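PDB 2E7P: glutaredoxin from Populus tremula x Populus tremuloides, which probably reduces low-molecular-weight and protein disulfides at the expense of glutathione, and binds a glutathione-ligated [2Fe-2S] cluster. Local coordinates for residues Ala9-Ala13 and Asp57-Leu61. Residues are numbered along the deposited sequence; the frame is centred on the assembly and turned at random.
Sequences ALKKA and DGSQL
Lys12 and Asp57 form a salt bridge within the thioredoxin fold of this glutaredoxin, linking the N-terminal helix 3-18, which precedes the first strand of the sheet, to the N-cap position of helix 58-69. The ammonium NZ lies 2.8 Å from Asp57 OD2, the two side chains reaching for each other from opposite directions. NZ approaches from above the carboxylate, 41° out of its plane. Lys12 gets there in an extended form, CG anti to the backbone N (chi1 -177°) and the rest of the chain stretched out. A water joins the second oxygen to the same amine, accepting from NZ and donating to Asp57 OD1 at 2.9 Å, so both carboxylate oxygens are engaged. An asparagine in place of Asp57 would probably deprive the Lys12 ammonium of its counter-charge and weaken the tie between helix 3-18 and the start of helix 58-69.

The rest of the contact is van der Waals packing centred on one methyl, Leu61 CD1, which comes 3.5 Å from the backbone Ala9 O. The leucine crosses the lysine at about a right angle, and CD1 packs against the aliphatic shaft of Lys12, 3.7 Å from its CD. The same methyl lies 4.3 Å from Ala13 CB, while Leu52 and Leu55, in the loop leading to helix 58-69, also touch Leu61. Bound glutathione is about 11 Å from this side chain, so the helices pack here away from the ligand. Ala9 CB points toward helix 58-69, 3.9 Å from the Gln60 carbonyl O.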
ATOM      1  N   ALA C   9     -21.937  11.704  -5.500  1.00 47.78           N
ATOM      2  CA  ALA C   9     -20.561  11.246  -5.237  1.00 45.43           C
ATOM      3  C   ALA C   9     -19.550  11.994  -6.097  1.00 43.68           C
ATOM      4  O   ALA C   9     -18.485  12.372  -5.626  1.00 43.30           O
ATOM      5  CB  ALA C   9     -20.451   9.764  -5.472  1.00 45.42           C
ATOM      6  N   LEU C  10     -19.897  12.211  -7.359  1.00 41.78           N
ATOM      7  CA  LEU C  10     -19.046  12.961  -8.250  1.00 40.63           C
ATOM      8  C   LEU C  10     -18.909  14.399  -7.749  1.00 39.85           C
ATOM      9  O   LEU C  10     -17.803  14.968  -7.742  1.00 39.66           O
ATOM     10  CB  LEU C  10     -19.607  12.945  -9.669  1.00 40.82           C
ATOM     11  CG  LEU C  10     -18.802  13.774 -10.682  1.00 41.26           C
ATOM     12  CD1 LEU C  10     -17.350  13.264 -10.805  1.00 40.42           C
ATOM     13  CD2 LEU C  10     -19.504  13.745 -12.018  1.00 42.80           C
ATOM     14  N   LYS C  11     -20.037  14.971  -7.328  1.00 38.38           N
ATOM     15  CA  LYS C  11     -20.088  16.312  -6.756  1.00 37.43           C
ATOM     16  C   LYS C  11     -19.156  16.407  -5.554  1.00 36.27           C
ATOM     17  O   LYS C  11     -18.345  17.324  -5.479  1.00 34.96           O
ATOM     18  CB  LYS C  11     -21.524  16.674  -6.332  1.00 37.91           C
ATOM     19  CG  LYS C  11     -21.674  18.122  -5.881  1.00 39.44           C
ATOM     20  CD  LYS C  11     -23.123  18.520  -5.724  1.00 41.34           C
ATOM     21  CE  LYS C  11     -23.312  19.971  -6.166  1.00 44.47           C
ATOM     22  NZ  LYS C  11     -23.035  20.921  -5.052  1.00 45.44           N
ATOM     23  N   LYS C  12     -19.289  15.440  -4.639  1.00 35.66           N
ATOM     24  CA  LYS C  12     -18.500  15.384  -3.414  1.00 36.09           C
ATOM     25  C   LYS C  12     -16.988  15.210  -3.716  1.00 35.73           C
ATOM     26  O   LYS C  12     -16.158  15.940  -3.155  1.00 35.70           O
ATOM     27  CB  LYS C  12     -19.033  14.285  -2.493  1.00 35.89           C
ATOM     28  CG  LYS C  12     -18.334  14.203  -1.176  1.00 37.84           C
ATOM     29  CD  LYS C  12     -18.837  13.017  -0.403  1.00 41.23           C
ATOM     30  CE  LYS C  12     -18.568  13.149   1.069  1.00 43.25           C
ATOM     31  NZ  LYS C  12     -19.573  12.355   1.830  1.00 44.64           N
ATOM     32  N   ALA C  13     -16.640  14.305  -4.635  1.00 34.42           N
ATOM     33  CA  ALA C  13     -15.225  14.144  -5.053  1.00 34.05           C
ATOM     34  C   ALA C  13     -14.614  15.434  -5.613  1.00 34.28           C
ATOM     35  O   ALA C  13     -13.499  15.827  -5.251  1.00 33.87           O
ATOM     36  CB  ALA C  13     -15.067  12.976  -6.066  1.00 32.82           C
ATOM     37  N   ASP C  57     -18.595   6.300   2.253  1.00 33.63           N
ATOM     38  CA  ASP C  57     -18.800   6.418   0.814  1.00 33.14           C
ATOM     39  C   ASP C  57     -17.466   6.367   0.010  1.00 32.53           C
ATOM     40  O   ASP C  57     -17.398   6.824  -1.134  1.00 30.98           O
ATOM     41  CB  ASP C  57     -19.548   7.717   0.532  1.00 33.53           C
ATOM     42  CG  ASP C  57     -18.782   8.914   1.000  1.00 34.41           C
ATOM     43  OD1 ASP C  57     -17.952   8.742   1.930  1.00 33.44           O
ATOM     44  OD2 ASP C  57     -18.995  10.004   0.435  1.00 35.57           O
ATOM     45  N   GLY C  58     -16.419   5.802   0.618  1.00 32.00           N
ATOM     46  CA  GLY C  58     -15.086   5.755  -0.014  1.00 31.22           C
ATOM     47  C   GLY C  58     -15.113   5.110  -1.379  1.00 31.22           C
ATOM     48  O   GLY C  58     -14.551   5.620  -2.333  1.00 29.66           O
ATOM     49  N   SER C  59     -15.812   3.989  -1.455  1.00 31.68           N
ATOM     50  CA  SER C  59     -15.989   3.208  -2.669  1.00 33.19           C
ATOM     51  C   SER C  59     -16.565   4.084  -3.782  1.00 32.61           C
ATOM     52  O   SER C  59     -16.052   4.129  -4.894  1.00 32.16           O
ATOM     53  CB  SER C  59     -16.988   2.087  -2.348  1.00 33.74           C
ATOM     54  OG  SER C  59     -16.525   0.860  -2.845  1.00 39.14           O
ATOM     55  N   GLN C  60     -17.650   4.786  -3.463  1.00 32.35           N
ATOM     56  CA  GLN C  60     -18.357   5.610  -4.447  1.00 32.28           C
ATOM     57  C   GLN C  60     -17.520   6.813  -4.885  1.00 30.77           C
ATOM     58  O   GLN C  60     -17.554   7.205  -6.055  1.00 29.58           O
ATOM     59  CB  GLN C  60     -19.709   6.081  -3.880  1.00 32.96           C
ATOM     60  CG  GLN C  60     -20.669   4.948  -3.517  1.00 37.87           C
ATOM     61  CD  GLN C  60     -20.526   4.471  -2.070  1.00 44.38           C
ATOM     62  OE1 GLN C  60     -19.448   4.041  -1.627  1.00 45.99           O
ATOM     63  NE2 GLN C  60     -21.631   4.537  -1.327  1.00 46.20           N
ATOM     64  N   LEU C  61     -16.788   7.399  -3.932  1.00 30.08           N
ATOM     65  CA  LEU C  61     -15.857   8.487  -4.222  1.00 29.70           C
ATOM     66  C   LEU C  61     -14.759   8.053  -5.168  1.00 28.67           C
ATOM     67  O   LEU C  61     -14.407   8.792  -6.091  1.00 28.41           O
ATOM     68  CB  LEU C  61     -15.239   8.990  -2.934  1.00 30.26           C
ATOM     69  CG  LEU C  61     -15.605  10.354  -2.345  1.00 32.21           C
ATOM     70  CD1 LEU C  61     -16.956  10.931  -2.771  1.00 30.81           C
ATOM     71  CD2 LEU C  61     -15.430  10.354  -0.806  1.00 30.82           C
TER
HETATM   72  O   HOH W   1     -17.333  11.220   3.278  1.00 38.35           O